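PDB 4F4F: threonine synthase from Brucella melitensis bv. 1, which probably catalyses the pyridoxal-phosphate-dependent conversion of O-phospho-L-homoserine and water to L-threonine and phosphate, the last step of threonine biosynthesis. Local coordinates for residues A284-D289 and S312-I317; P390-G395 and V411-H416; T259-D264 and I317-E322; G298-R303 and G347-S352; R323-A328 and S357-E362. All blocks are in the same frame, centred on the assembly; numbering follows the deposited sequence.

Contact 1: A284-D289 and S312-I317. With PLP (pyridoxal-5'-phosphate), chain C.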
# COMPACT_ATOMS: atom_id res chain seq x y z
N ALA A 284 -7.81 10.72 4.25
CA ALA A 284 -8.45 11.47 3.16
C ALA A 284 -9.11 10.47 2.20
O ALA A 284 -8.44 9.56 1.68
CB ALA A 284 -7.43 12.34 2.43
N THR A 285 -10.41 10.63 1.97
CA THR A 285 -11.17 9.68 1.18
C THR A 285 -11.75 10.41 -0.03
O THR A 285 -11.87 11.64 -0.05
CB THR A 285 -12.35 9.06 1.99
OG1 THR A 285 -13.49 9.97 1.97
CG2 THR A 285 -11.91 8.73 3.43
N ASN A 286 -12.12 9.63 -1.04
CA ASN A 286 -12.97 10.09 -2.11
C ASN A 286 -14.45 9.91 -1.73
O ASN A 286 -14.76 9.71 -0.54
CB ASN A 286 -12.54 9.52 -3.48
CG ASN A 286 -12.80 8.02 -3.67
OD1 ASN A 286 -13.73 7.43 -3.11
ND2 ASN A 286 -11.98 7.40 -4.53
N ASP A 287 -15.37 10.02 -2.70
CA ASP A 287 -16.81 9.82 -2.45
C ASP A 287 -17.15 8.48 -1.78
O ASP A 287 -18.19 8.34 -1.16
CB ASP A 287 -17.59 9.93 -3.78
CG ASP A 287 -17.29 11.22 -4.52
OD1 ASP A 287 -17.91 12.24 -4.21
OD2 ASP A 287 -16.37 11.23 -5.36
N ASN A 288 -16.27 7.50 -1.91
CA ASN A 288 -16.40 6.25 -1.15
C ASN A 288 -15.81 6.50 0.24
O ASN A 288 -14.62 6.29 0.49
CB ASN A 288 -15.67 5.13 -1.88
CG ASN A 288 -16.26 4.90 -3.25
OD1 ASN A 288 -17.28 4.24 -3.37
ND2 ASN A 288 -15.63 5.44 -4.28
N ASP A 289 -16.67 6.96 1.13
CA ASP A 289 -16.24 7.64 2.32
C ASP A 289 -16.58 6.87 3.60
O ASP A 289 -16.74 7.49 4.67
CB ASP A 289 -16.85 9.05 2.33
CG ASP A 289 -18.37 9.04 2.48
OD1 ASP A 289 -19.07 8.01 2.29
OD2 ASP A 289 -18.86 10.14 2.81
N SER A 312 -7.90 4.15 -7.28
CA SER A 312 -7.22 3.32 -6.26
C SER A 312 -7.80 3.49 -4.84
O SER A 312 -7.45 2.75 -3.93
CB SER A 312 -5.71 3.60 -6.24
OG SER A 312 -5.13 3.38 -7.53
N MET A 313 -8.68 4.46 -4.66
CA MET A 313 -9.36 4.67 -3.40
C MET A 313 -10.86 4.36 -3.50
O MET A 313 -11.62 4.64 -2.58
CB MET A 313 -9.11 6.11 -2.93
CG MET A 313 -7.66 6.37 -2.55
SD MET A 313 -7.25 8.14 -2.57
CE MET A 313 -8.52 8.83 -1.51
N ASP A 314 -11.27 3.75 -4.60
CA ASP A 314 -12.67 3.38 -4.79
C ASP A 314 -12.93 2.08 -4.04
O ASP A 314 -12.97 1.00 -4.63
CB ASP A 314 -13.01 3.28 -6.27
CG ASP A 314 -13.17 4.66 -6.96
OD1 ASP A 314 -13.15 5.71 -6.28
OD2 ASP A 314 -13.32 4.69 -8.20
N ILE A 315 -13.08 2.20 -2.71
CA ILE A 315 -13.25 1.03 -1.83
C ILE A 315 -14.65 0.96 -1.26
O ILE A 315 -15.23 2.00 -0.91
CB ILE A 315 -12.28 1.04 -0.62
CG1 ILE A 315 -12.35 2.37 0.17
CG2 ILE A 315 -10.86 0.74 -1.09
CD1 ILE A 315 -11.95 2.28 1.65
N GLN A 316 -15.17 -0.26 -1.14
CA GLN A 316 -16.41 -0.50 -0.39
C GLN A 316 -16.10 -0.67 1.11
O GLN A 316 -16.77 -0.11 1.97
CB GLN A 316 -17.13 -1.74 -0.93
CG GLN A 316 -18.49 -1.93 -0.31
CD GLN A 316 -19.41 -2.82 -1.13
OE1 GLN A 316 -19.15 -4.01 -1.30
NE2 GLN A 316 -20.48 -2.24 -1.64
N ILE A 317 -15.05 -1.44 1.39
CA ILE A 317 -14.52 -1.64 2.74
C ILE A 317 -13.00 -1.42 2.74
O ILE A 317 -12.36 -1.46 1.71
CB ILE A 317 -14.83 -3.05 3.30
CG1 ILE A 317 -14.24 -4.15 2.42
CG2 ILE A 317 -16.34 -3.25 3.50
CD1 ILE A 317 -14.44 -5.57 2.97
N1 PLP C . -3.46 6.41 -3.70
C2 PLP C . -2.92 5.63 -4.71
C2A PLP C . -2.30 6.21 -5.97
C3 PLP C . -2.92 4.15 -4.57
O3 PLP C . -2.37 3.38 -5.58
C4 PLP C . -3.54 3.58 -3.32
C4A PLP C . -3.59 2.11 -3.05
C5 PLP C . -4.07 4.50 -2.29
C6 PLP C . -3.98 5.89 -2.55
C5A PLP C . -4.66 3.92 -0.99
O4P PLP C . -3.67 3.19 -0.15
P PLP C . -4.01 2.28 1.18
O1P PLP C . -4.88 3.16 2.06
O2P PLP C . -4.73 1.08 0.60
O3P PLP C . -2.70 1.88 1.84
O HOH W 1 -12.16 6.70 -0.73
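An Asx turn at the C-terminal end of strand 278-285 meets the loop that carries Ser-312 and Met-313 of the cofactor pocket. Asn-286 builds the turn. Its CG sits between the backbone N and the carbonyl carbon (chi1 70°), so OD1 is turned to the chain ahead and accepts from the backbone N of Asn-288 at 2.8 Å. The side-chain ND2 of Asn-288 also donates to Asn-286 OD1, at 3.0 Å and from above the carbonyl plane. Two N-H groups therefore grip OD1 and fix the amide. Asn-288 OD1 accepts from Ala-306 N. Asn-286 ND2 then reaches across to Asp-314 OD1 at 2.7 Å, a short but bent and weak bond. The amide and carboxylate planes are 60° apart. Thr-308 gives Asp-314 OD1 a second partner, and Ser-310 does the same for Asn-286 ND2. Water 1 lies between the segments. It accepts from Asn-286 N and sits 2.8 Å from Met-313 O. Met-313 is bent at chi3, which brings CE to 3.3 Å from Ala-284 O. Its CG lies 3.7 Å from PLP C6, so this side chain touches both the strand end and the cofactor. Ser-312 CB lies 3.3 Å from PLP C3. Ala-284 pairs by backbone hydrogen bonds with Val-257 and Thr-259, Thr-285 pairs with Gly-366 and Ser-368, and helix 390-402 packs on Ala-284, Asn-286 and Met-313.

Contact 2: P390-G395 and V411-H416. With PLP (pyridoxal-5'-phosphate), chain C.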
# COMPACT_ATOMS: atom_id res chain seq x y z
N PRO A 390 -4.95 13.04 -9.01
CA PRO A 390 -6.20 13.17 -8.23
C PRO A 390 -6.16 12.59 -6.80
O PRO A 390 -6.65 13.22 -5.89
CB PRO A 390 -7.24 12.45 -9.08
CG PRO A 390 -6.51 11.77 -10.18
CD PRO A 390 -5.15 12.35 -10.29
N HIS A 391 -5.54 11.42 -6.62
CA HIS A 391 -5.43 10.84 -5.30
C HIS A 391 -4.68 11.81 -4.37
O HIS A 391 -5.11 12.09 -3.25
CB HIS A 391 -4.70 9.49 -5.33
CG HIS A 391 -5.27 8.47 -6.29
ND1 HIS A 391 -4.98 8.47 -7.62
CD2 HIS A 391 -6.11 7.39 -6.08
CE1 HIS A 391 -5.60 7.44 -8.20
NE2 HIS A 391 -6.31 6.78 -7.26
N SER A 392 -3.56 12.32 -4.85
CA SER A 392 -2.75 13.25 -4.07
C SER A 392 -3.46 14.57 -3.80
O SER A 392 -3.36 15.13 -2.71
CB SER A 392 -1.43 13.52 -4.78
OG SER A 392 -0.77 12.31 -5.11
N ALA A 393 -4.23 15.03 -4.77
CA ALA A 393 -5.01 16.24 -4.59
C ALA A 393 -6.08 16.06 -3.51
O ALA A 393 -6.38 17.00 -2.79
CB ALA A 393 -5.62 16.69 -5.91
N ILE A 394 -6.68 14.86 -3.43
CA ILE A 394 -7.57 14.54 -2.32
C ILE A 394 -6.87 14.78 -1.00
O ILE A 394 -7.40 15.46 -0.13
CB ILE A 394 -8.16 13.11 -2.43
CG1 ILE A 394 -9.12 13.09 -3.64
CG2 ILE A 394 -8.90 12.71 -1.14
CD1 ILE A 394 -9.75 11.75 -4.02
N GLY A 395 -5.68 14.23 -0.85
CA GLY A 395 -4.86 14.52 0.31
C GLY A 395 -4.70 15.99 0.64
O GLY A 395 -4.83 16.39 1.81
N VAL A 411 1.60 15.94 3.29
CA VAL A 411 0.55 15.27 2.54
C VAL A 411 1.25 14.25 1.65
O VAL A 411 2.13 14.60 0.90
CB VAL A 411 -0.22 16.26 1.63
CG1 VAL A 411 -1.34 15.56 0.89
CG2 VAL A 411 -0.77 17.45 2.43
N LEU A 412 0.82 13.01 1.73
CA LEU A 412 1.37 11.94 0.90
C LEU A 412 0.82 12.04 -0.52
O LEU A 412 -0.41 11.99 -0.75
CB LEU A 412 1.04 10.56 1.49
CG LEU A 412 1.91 9.97 2.59
CD1 LEU A 412 2.26 10.98 3.67
CD2 LEU A 412 1.39 8.62 3.14
N ALA A 413 1.74 12.22 -1.47
CA ALA A 413 1.43 12.15 -2.88
C ALA A 413 1.68 10.72 -3.38
O ALA A 413 2.80 10.28 -3.54
CB ALA A 413 2.23 13.19 -3.67
N THR A 414 0.59 10.00 -3.65
CA THR A 414 0.63 8.57 -3.83
C THR A 414 0.79 8.11 -5.28
O THR A 414 0.99 6.94 -5.50
CB THR A 414 -0.64 7.93 -3.23
OG1 THR A 414 -1.79 8.59 -3.74
CG2 THR A 414 -0.68 8.08 -1.69
N ALA A 415 0.69 9.01 -6.25
CA ALA A 415 0.94 8.68 -7.67
C ALA A 415 1.39 9.91 -8.41
O ALA A 415 1.01 11.01 -8.04
CB ALA A 415 -0.31 8.15 -8.35
N HIS A 416 2.15 9.69 -9.48
CA HIS A 416 2.58 10.74 -10.38
C HIS A 416 1.39 11.16 -11.20
O HIS A 416 0.60 10.29 -11.60
CB HIS A 416 3.68 10.19 -11.29
CG HIS A 416 4.41 11.23 -12.11
ND1 HIS A 416 3.92 11.73 -13.26
CD2 HIS A 416 5.68 11.80 -11.94
CE1 HIS A 416 4.81 12.60 -13.78
NE2 HIS A 416 5.88 12.65 -12.97
N1 PLP C . -3.46 6.41 -3.70
C2 PLP C . -2.92 5.63 -4.71
C2A PLP C . -2.30 6.21 -5.97
C3 PLP C . -2.92 4.15 -4.57
O3 PLP C . -2.37 3.38 -5.58
C4 PLP C . -3.54 3.58 -3.32
C4A PLP C . -3.59 2.11 -3.05
C5 PLP C . -4.07 4.50 -2.29
C6 PLP C . -3.98 5.89 -2.55
C5A PLP C . -4.66 3.92 -0.99
O4P PLP C . -3.67 3.19 -0.15
P PLP C . -4.01 2.28 1.18
O1P PLP C . -4.88 3.16 2.06
O2P PLP C . -4.73 1.08 0.60
O3P PLP C . -2.70 1.88 1.84
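Thr-414 holds OG1 between its backbone N and carbonyl carbon (chi1 51°), which aims the hydroxyl at the cofactor. His-391 has CG anti to its carbonyl carbon (chi1 -54°), and its ring comes to the same end of PLP. Thr-414 OG1 donates to PLP N1 at 2.7 Å. The methyl C2A of PLP lies over one face of the His-391 ring, offset toward the rim, 3.7 Å from CG of His-391. Ala-415 CB also comes to 3.7 Å from PLP C2A. Behind this front, helix segment 390-395 runs antiparallel to strand segment 411-413, with their axes 7.3 Å apart. Ser-392 OG lies 3.1 Å from Thr-414 N and accepts a weak bond from it. Ser-392 OG is also bonded to Asp-389, the residue that holds His-391 ND1 as well. His-391 NE2 is bonded to Ser-312 N, so both ring nitrogens are tied. Gly-395 lets the strand come close: Val-411 CG1 is 3.4 Å from Gly-395 C. A hydroxyl that donates to N1 leaves that nitrogen as the acceptor. The pyridine is thus probably unprotonated, as in fold-type II PLP enzymes, where a serine or threonine faces N1.

Contact 3: T259-D264 and I317-E322. With PLP (pyridoxal-5'-phosphate), chain C.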
# COMPACT_ATOMS: atom_id res chain seq x y z
N THR A 259 -6.34 7.59 1.25
CA THR A 259 -6.44 6.27 1.90
C THR A 259 -7.52 5.45 1.21
O THR A 259 -8.59 5.96 0.91
CB THR A 259 -6.84 6.44 3.39
OG1 THR A 259 -5.73 6.96 4.13
CG2 THR A 259 -7.28 5.14 4.05
N GLY A 260 -7.21 4.19 0.95
CA GLY A 260 -8.17 3.22 0.49
C GLY A 260 -8.23 2.12 1.51
O GLY A 260 -9.16 2.08 2.34
N ASN A 261 -7.26 1.19 1.48
CA ASN A 261 -7.34 0.02 2.37
C ASN A 261 -6.58 0.18 3.68
O ASN A 261 -6.41 -0.80 4.39
CB ASN A 261 -6.87 -1.25 1.64
CG ASN A 261 -7.95 -1.79 0.72
OD1 ASN A 261 -9.10 -2.03 1.16
ND2 ASN A 261 -7.63 -1.90 -0.57
N PHE A 262 -6.16 1.41 3.99
CA PHE A 262 -5.67 1.81 5.32
C PHE A 262 -4.26 1.42 5.70
O PHE A 262 -3.79 1.80 6.80
CB PHE A 262 -6.62 1.29 6.42
CG PHE A 262 -6.81 2.23 7.55
CD1 PHE A 262 -7.62 3.36 7.40
CD2 PHE A 262 -6.20 2.01 8.77
CE1 PHE A 262 -7.80 4.26 8.42
CE2 PHE A 262 -6.39 2.90 9.81
CZ PHE A 262 -7.17 4.03 9.65
N GLY A 263 -3.56 0.67 4.84
CA GLY A 263 -2.25 0.12 5.14
C GLY A 263 -1.22 1.23 5.25
O GLY A 263 -0.35 1.21 6.11
N ASP A 264 -1.35 2.21 4.38
CA ASP A 264 -0.49 3.40 4.37
C ASP A 264 -0.56 4.18 5.67
O ASP A 264 0.44 4.33 6.40
CB ASP A 264 -0.78 4.31 3.14
CG ASP A 264 -2.28 4.59 2.84
OD1 ASP A 264 -3.26 4.47 3.71
OD2 ASP A 264 -2.47 5.02 1.62
N ILE A 317 -15.05 -1.44 1.39
CA ILE A 317 -14.52 -1.64 2.74
C ILE A 317 -13.00 -1.42 2.74
O ILE A 317 -12.36 -1.46 1.71
CB ILE A 317 -14.83 -3.05 3.30
CG1 ILE A 317 -14.24 -4.15 2.42
CG2 ILE A 317 -16.34 -3.25 3.50
CD1 ILE A 317 -14.44 -5.57 2.97
N SER A 318 -12.44 -1.17 3.91
CA SER A 318 -11.04 -0.84 3.99
C SER A 318 -10.29 -2.03 4.65
O SER A 318 -10.42 -2.25 5.86
CB SER A 318 -10.88 0.43 4.80
OG SER A 318 -9.56 0.88 4.79
N SER A 319 -9.51 -2.75 3.86
CA SER A 319 -9.02 -4.06 4.27
C SER A 319 -8.15 -4.05 5.55
O SER A 319 -8.21 -4.98 6.34
CB SER A 319 -8.26 -4.72 3.11
OG SER A 319 -6.99 -4.10 2.95
N ASN A 320 -7.39 -3.00 5.79
CA ASN A 320 -6.54 -2.95 6.98
C ASN A 320 -7.12 -2.19 8.16
O ASN A 320 -6.48 -2.08 9.19
CB ASN A 320 -5.20 -2.37 6.62
CG ASN A 320 -4.41 -3.29 5.72
OD1 ASN A 320 -4.05 -4.37 6.14
ND2 ASN A 320 -4.19 -2.90 4.48
N PHE A 321 -8.34 -1.67 8.00
CA PHE A 321 -8.98 -0.96 9.14
C PHE A 321 -9.07 -1.85 10.39
O PHE A 321 -8.93 -1.37 11.52
CB PHE A 321 -10.36 -0.47 8.73
CG PHE A 321 -11.02 0.44 9.74
CD1 PHE A 321 -10.42 1.60 10.15
CD2 PHE A 321 -12.27 0.12 10.23
CE1 PHE A 321 -11.05 2.45 11.07
CE2 PHE A 321 -12.89 0.94 11.15
CZ PHE A 321 -12.29 2.11 11.56
N GLU A 322 -9.24 -3.15 10.17
CA GLU A 322 -9.25 -4.15 11.23
C GLU A 322 -8.02 -4.09 12.12
O GLU A 322 -8.14 -4.35 13.32
CB GLU A 322 -9.44 -5.58 10.65
CG GLU A 322 -9.37 -6.70 11.69
CD GLU A 322 -9.67 -8.08 11.12
OE1 GLU A 322 -10.15 -8.19 9.97
OE2 GLU A 322 -9.44 -9.05 11.85
N1 PLP C . -3.46 6.41 -3.70
C2 PLP C . -2.92 5.63 -4.71
C2A PLP C . -2.30 6.21 -5.97
C3 PLP C . -2.92 4.15 -4.57
O3 PLP C . -2.37 3.38 -5.58
C4 PLP C . -3.54 3.58 -3.32
C4A PLP C . -3.59 2.11 -3.05
C5 PLP C . -4.07 4.50 -2.29
C6 PLP C . -3.98 5.89 -2.55
C5A PLP C . -4.66 3.92 -0.99
O4P PLP C . -3.67 3.19 -0.15
P PLP C . -4.01 2.28 1.18
O1P PLP C . -4.88 3.16 2.06
O2P PLP C . -4.73 1.08 0.60
O3P PLP C . -2.70 1.88 1.84
O HOH W 2 -3.89 -0.77 2.36
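The Phe-262 ring takes the edge of Phe-321 on one face, with Phe-321 CD1 over its centre. The pair is T-shaped, with planes at 82° and centroids 5.4 Å apart. Phe-262, the N-cap of helix 263-274, belongs to the phosphate-binding loop of fold-type II PLP enzymes, which here starts at Thr-259. Backbone N-H groups of Gly-260 and Phe-262 donate to PLP O1P. Asn-261 N donates to PLP O2P at 2.7 Å, and Asp-264 N to O3P. The helix start would add to the pull on the phosphate charge. Asp-264 OD1 is only 2.7 Å from PLP O1P, so one of these acid groups probably holds a proton.

Segment 317-322 is hydrogen-bonded to this loop. Asn-261 O accepts from Asn-320 N at 2.8 Å in the carbonyl plane, and from Asn-320 ND2 at 3.1 Å from above that plane. Ser-318 OG, anti to its backbone N, donates to Gly-260 O, though that oxygen is less surely placed. Asn-320 ND2 also bonds to Ser-226 O. Water 2 accepts from Gly-263 N and donates to PLP O2P. Asn-261 turns its OD1 to Ser-319 N, which donates along a lone pair at 2.8 Å and a nearly straight 165°.

Contact 4: G298-R303 and G347-S352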
# COMPACT_ATOMS: atom_id res chain seq x y z
N GLY A 298 -19.26 6.51 14.04
CA GLY A 298 -19.01 5.16 14.55
C GLY A 298 -19.59 4.02 13.71
O GLY A 298 -19.33 2.86 14.00
N ALA A 299 -20.32 4.34 12.64
CA ALA A 299 -21.08 3.36 11.86
C ALA A 299 -20.25 3.04 10.62
O ALA A 299 -20.17 3.82 9.65
CB ALA A 299 -22.44 3.94 11.46
N TYR A 300 -19.57 1.90 10.67
CA TYR A 300 -18.82 1.44 9.52
C TYR A 300 -19.78 0.63 8.70
O TYR A 300 -20.04 -0.54 9.02
CB TYR A 300 -17.68 0.57 10.00
CG TYR A 300 -16.73 0.05 8.94
CD1 TYR A 300 -15.63 0.80 8.55
CD2 TYR A 300 -16.87 -1.23 8.42
CE1 TYR A 300 -14.71 0.30 7.64
CE2 TYR A 300 -15.97 -1.74 7.51
CZ TYR A 300 -14.88 -0.97 7.13
OH TYR A 300 -13.96 -1.49 6.24
N GLU A 301 -20.36 1.28 7.69
CA GLU A 301 -21.48 0.72 6.96
C GLU A 301 -21.21 0.73 5.47
O GLU A 301 -20.94 1.77 4.89
CB GLU A 301 -22.75 1.53 7.23
CG GLU A 301 -23.38 1.21 8.58
CD GLU A 301 -24.73 1.88 8.78
OE1 GLU A 301 -25.13 2.08 9.95
OE2 GLU A 301 -25.38 2.22 7.76
N MET A 302 -21.29 -0.44 4.86
CA MET A 302 -21.00 -0.56 3.44
C MET A 302 -22.09 0.13 2.63
O MET A 302 -23.26 0.02 2.94
CB MET A 302 -20.95 -2.02 3.06
CG MET A 302 -19.83 -2.77 3.75
SD MET A 302 -20.00 -4.53 3.45
CE MET A 302 -19.70 -4.52 1.68
N ARG A 303 -21.69 0.85 1.59
CA ARG A 303 -22.63 1.45 0.65
C ARG A 303 -22.11 1.12 -0.74
O ARG A 303 -21.03 0.53 -0.89
CB ARG A 303 -22.73 2.97 0.88
CG ARG A 303 -23.33 3.38 2.22
CD ARG A 303 -23.35 4.90 2.34
NE ARG A 303 -24.08 5.43 3.51
CZ ARG A 303 -24.23 6.73 3.77
NH1 ARG A 303 -23.70 7.65 2.97
NH2 ARG A 303 -24.91 7.12 4.84
N GLY A 347 -23.41 -6.24 6.69
CA GLY A 347 -22.85 -5.11 5.91
C GLY A 347 -22.40 -3.89 6.70
O GLY A 347 -22.11 -2.85 6.12
N GLY A 348 -22.35 -3.98 8.02
CA GLY A 348 -21.84 -2.90 8.84
C GLY A 348 -21.76 -3.27 10.31
O GLY A 348 -22.23 -4.35 10.73
N PHE A 349 -21.15 -2.40 11.09
CA PHE A 349 -21.13 -2.52 12.53
C PHE A 349 -20.98 -1.15 13.09
O PHE A 349 -20.56 -0.22 12.38
CB PHE A 349 -19.98 -3.42 13.04
CG PHE A 349 -18.62 -3.02 12.54
CD1 PHE A 349 -17.90 -1.99 13.14
CD2 PHE A 349 -18.06 -3.66 11.44
CE1 PHE A 349 -16.66 -1.61 12.66
CE2 PHE A 349 -16.82 -3.29 10.95
CZ PHE A 349 -16.12 -2.25 11.56
N THR A 350 -21.29 -1.03 14.38
CA THR A 350 -21.11 0.21 15.12
C THR A 350 -20.00 0.06 16.12
O THR A 350 -19.95 -0.93 16.84
CB THR A 350 -22.40 0.62 15.81
OG1 THR A 350 -23.29 1.08 14.78
CG2 THR A 350 -22.15 1.79 16.79
N ILE A 351 -19.06 1.00 16.15
CA ILE A 351 -17.94 0.92 17.10
C ILE A 351 -18.40 1.52 18.42
O ILE A 351 -18.91 2.64 18.42
CB ILE A 351 -16.71 1.66 16.57
CG1 ILE A 351 -16.29 1.13 15.20
CG2 ILE A 351 -15.53 1.55 17.55
CD1 ILE A 351 -15.24 1.98 14.52
N SER A 352 -18.25 0.81 19.52
CA SER A 352 -18.65 1.31 20.84
C SER A 352 -17.80 2.49 21.31
O SER A 352 -16.74 2.79 20.76
CB SER A 352 -18.61 0.21 21.87
OG SER A 352 -17.29 -0.27 22.05
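Tyr-300 leaves its strand with CG anti to the backbone N (chi1 -177°). Its CB sits over the face of the Phe-349 ring, 3.8 Å from the centroid, a CH-pi contact. CG comes next, 3.5 Å from Phe-349 CZ. CD2 goes closest, 3.3 Å from Phe-349 CE2. Beyond it the rings slide apart: the planes stay within 19° of parallel but barely overlap. Tyr-300 CE2 is 3.9 Å from Phe-349 CE2. The tip OH leaves Phe-349 and bonds to Ser-318 N. Phe-321 meets the Tyr-300 ring too.

Tyr-300 and Phe-349 belong to a two-stranded antiparallel sheet, 299-301 with 348-350, and form its hydrogen-bonded pair. Tyr-300 N donates to Phe-349 O at 2.9 Å, nearly along the C=O axis. Phe-349 N returns a bond to Tyr-300 O. Ile-351 N to Gly-298 O and Met-302 N to Gly-347 O extend the pairing at the two ends. Gly-348 CA lies 3.0 Å from Tyr-300 O. On the Tyr-300 and Phe-349 side lie Leu-343, Leu-339 and Met-340 of helix 333-346.

Contact 5: R323-A328 and S357-E362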
# COMPACT_ATOMS: atom_id res chain seq x y z
N ARG A 323 -6.86 -3.74 11.57
CA ARG A 323 -5.67 -3.63 12.39
C ARG A 323 -5.86 -2.49 13.40
O ARG A 323 -5.55 -2.65 14.60
CB ARG A 323 -4.40 -3.45 11.55
CG ARG A 323 -3.89 -4.73 10.95
CD ARG A 323 -2.68 -4.49 10.04
NE ARG A 323 -1.90 -5.71 9.84
CZ ARG A 323 -1.91 -6.45 8.74
NH1 ARG A 323 -2.64 -6.14 7.67
NH2 ARG A 323 -1.18 -7.55 8.67
N LEU A 324 -6.41 -1.37 12.95
CA LEU A 324 -6.65 -0.28 13.90
C LEU A 324 -7.74 -0.65 14.89
O LEU A 324 -7.64 -0.30 16.09
CB LEU A 324 -6.97 1.05 13.21
CG LEU A 324 -7.33 2.25 14.13
CD1 LEU A 324 -6.20 2.56 15.11
CD2 LEU A 324 -7.68 3.46 13.30
N LEU A 325 -8.81 -1.30 14.42
CA LEU A 325 -9.86 -1.74 15.33
C LEU A 325 -9.28 -2.55 16.51
O LEU A 325 -9.69 -2.38 17.65
CB LEU A 325 -10.91 -2.59 14.60
CG LEU A 325 -11.86 -1.84 13.68
CD1 LEU A 325 -12.79 -2.80 12.92
CD2 LEU A 325 -12.70 -0.83 14.46
N PHE A 326 -8.38 -3.47 16.20
CA PHE A 326 -7.75 -4.33 17.22
C PHE A 326 -7.04 -3.46 18.24
O PHE A 326 -7.25 -3.62 19.45
CB PHE A 326 -6.76 -5.29 16.54
CG PHE A 326 -6.13 -6.31 17.42
CD1 PHE A 326 -6.89 -7.22 18.13
CD2 PHE A 326 -4.73 -6.43 17.50
CE1 PHE A 326 -6.29 -8.22 18.91
CE2 PHE A 326 -4.13 -7.41 18.26
CZ PHE A 326 -4.90 -8.31 18.97
N GLU A 327 -6.23 -2.52 17.77
CA GLU A 327 -5.48 -1.65 18.69
C GLU A 327 -6.42 -0.78 19.54
O GLU A 327 -6.23 -0.62 20.76
CB GLU A 327 -4.49 -0.78 17.91
CG GLU A 327 -3.47 -1.56 17.09
CD GLU A 327 -2.42 -2.22 17.92
OE1 GLU A 327 -2.55 -2.26 19.19
OE2 GLU A 327 -1.46 -2.74 17.31
N ALA A 328 -7.45 -0.23 18.90
CA ALA A 328 -8.39 0.66 19.54
C ALA A 328 -9.22 -0.04 20.65
O ALA A 328 -9.63 0.62 21.62
CB ALA A 328 -9.29 1.31 18.51
N SER A 357 -13.69 6.57 20.74
CA SER A 357 -12.96 7.71 21.30
C SER A 357 -11.47 7.55 21.11
O SER A 357 -10.77 8.54 20.82
CB SER A 357 -13.22 7.88 22.79
OG SER A 357 -14.54 8.26 23.03
N ALA A 358 -10.96 6.32 21.29
CA ALA A 358 -9.53 6.10 21.10
C ALA A 358 -9.14 6.39 19.64
O ALA A 358 -8.10 6.97 19.39
CB ALA A 358 -9.14 4.68 21.47
N ILE A 359 -9.99 6.00 18.68
CA ILE A 359 -9.70 6.26 17.27
C ILE A 359 -9.70 7.75 17.03
O ILE A 359 -8.77 8.31 16.43
CB ILE A 359 -10.69 5.52 16.33
CG1 ILE A 359 -10.39 4.01 16.37
CG2 ILE A 359 -10.58 6.06 14.91
CD1 ILE A 359 -11.53 3.11 15.89
N ARG A 360 -10.71 8.42 17.57
CA ARG A 360 -10.85 9.86 17.32
C ARG A 360 -9.76 10.71 17.99
O ARG A 360 -9.49 11.84 17.54
CB ARG A 360 -12.21 10.34 17.77
CG ARG A 360 -13.35 9.84 16.92
CD ARG A 360 -14.66 10.11 17.66
NE ARG A 360 -15.81 9.97 16.77
CZ ARG A 360 -17.07 9.88 17.16
NH1 ARG A 360 -17.38 9.89 18.45
NH2 ARG A 360 -18.03 9.74 16.25
N SER A 361 -9.15 10.16 19.04
CA SER A 361 -8.09 10.84 19.73
C SER A 361 -6.82 10.92 18.91
O SER A 361 -5.97 11.77 19.18
CB SER A 361 -7.79 10.20 21.09
OG SER A 361 -7.00 9.06 20.95
N GLU A 362 -6.66 10.03 17.92
CA GLU A 362 -5.46 10.02 17.11
C GLU A 362 -5.66 10.23 15.60
O GLU A 362 -4.69 10.55 14.89
CB GLU A 362 -4.73 8.69 17.34
CG GLU A 362 -4.44 8.42 18.82
CD GLU A 362 -3.42 7.30 18.95
OE1 GLU A 362 -3.80 6.19 19.33
OE2 GLU A 362 -2.26 7.52 18.60
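Apolar contacts alone join these two helices; no hydrogen bond crosses between them. Ile-359 carries most of the contact. Its CG1 is anti to the carbonyl carbon (chi1 -71°) and chi2 is extended at 161°, so the CG1-CD1 arm reaches out to helix 321-328. CG1 touches Ala-328 CB at 3.6 Å and Leu-324 CD2 at 4.1 Å. CD1 lies 3.9 Å from Ala-328 CB, and Leu-325 CD2 is looser, 4.4 Å from Ile-359 CD1. Leu-324 has CG anti to its backbone N and crosses the isoleucine obliquely. Residues 324 and 328 are one turn apart, so the isoleucine arm meets two successive turns of the same helix.

A second, lighter contact is made by small side chains. Ala-358 CB lies 4.1 Å from Ala-328 O and 4.5 Å from Ala-328 CB.

One polar bond lies within segment 357-362: Ser-361 OG donates to Ala-358 O at 2.8 Å, from above the carbonyl plane.

The axes of 323-328 and 357-362 cross at 111° and pass 9.8 Å apart, and the patch is small. Leu-324 also packs on Phe-262 of the phosphate loop, and Leu-325 on Met-340 of helix 333-346. Glu-362 forms a salt bridge with Lys-272 of helix 263-274, and Phe-326 leans on Leu-36 of strand 35-37.

How the contacts relate
Contacts 1, 2 and 3 all touch PLP: contact 3 at the phosphate, contact 2 at the pyridine nitrogen, contact 1 at the ring through Ser-312 and Met-313. Centres of contacts 1 and 3 are about 10 Å apart, and those of 1 and 2 about 13 Å. Contacts 1 and 2 reach the same mixed sheet. Contacts 4 and 5 lie further out, with centres about 14 Å apart. Along the chain, contact 1 nests inside the loop closed by contact 3, contact 4 crosses contacts 1, 3 and 5, and contact 2 comes last. Contacts 3 and 5 share helix 321-328. Contact 4 touches segment 317-322, which bonds to the phosphate loop, so the outer sheet meets the cofactor site at second hand.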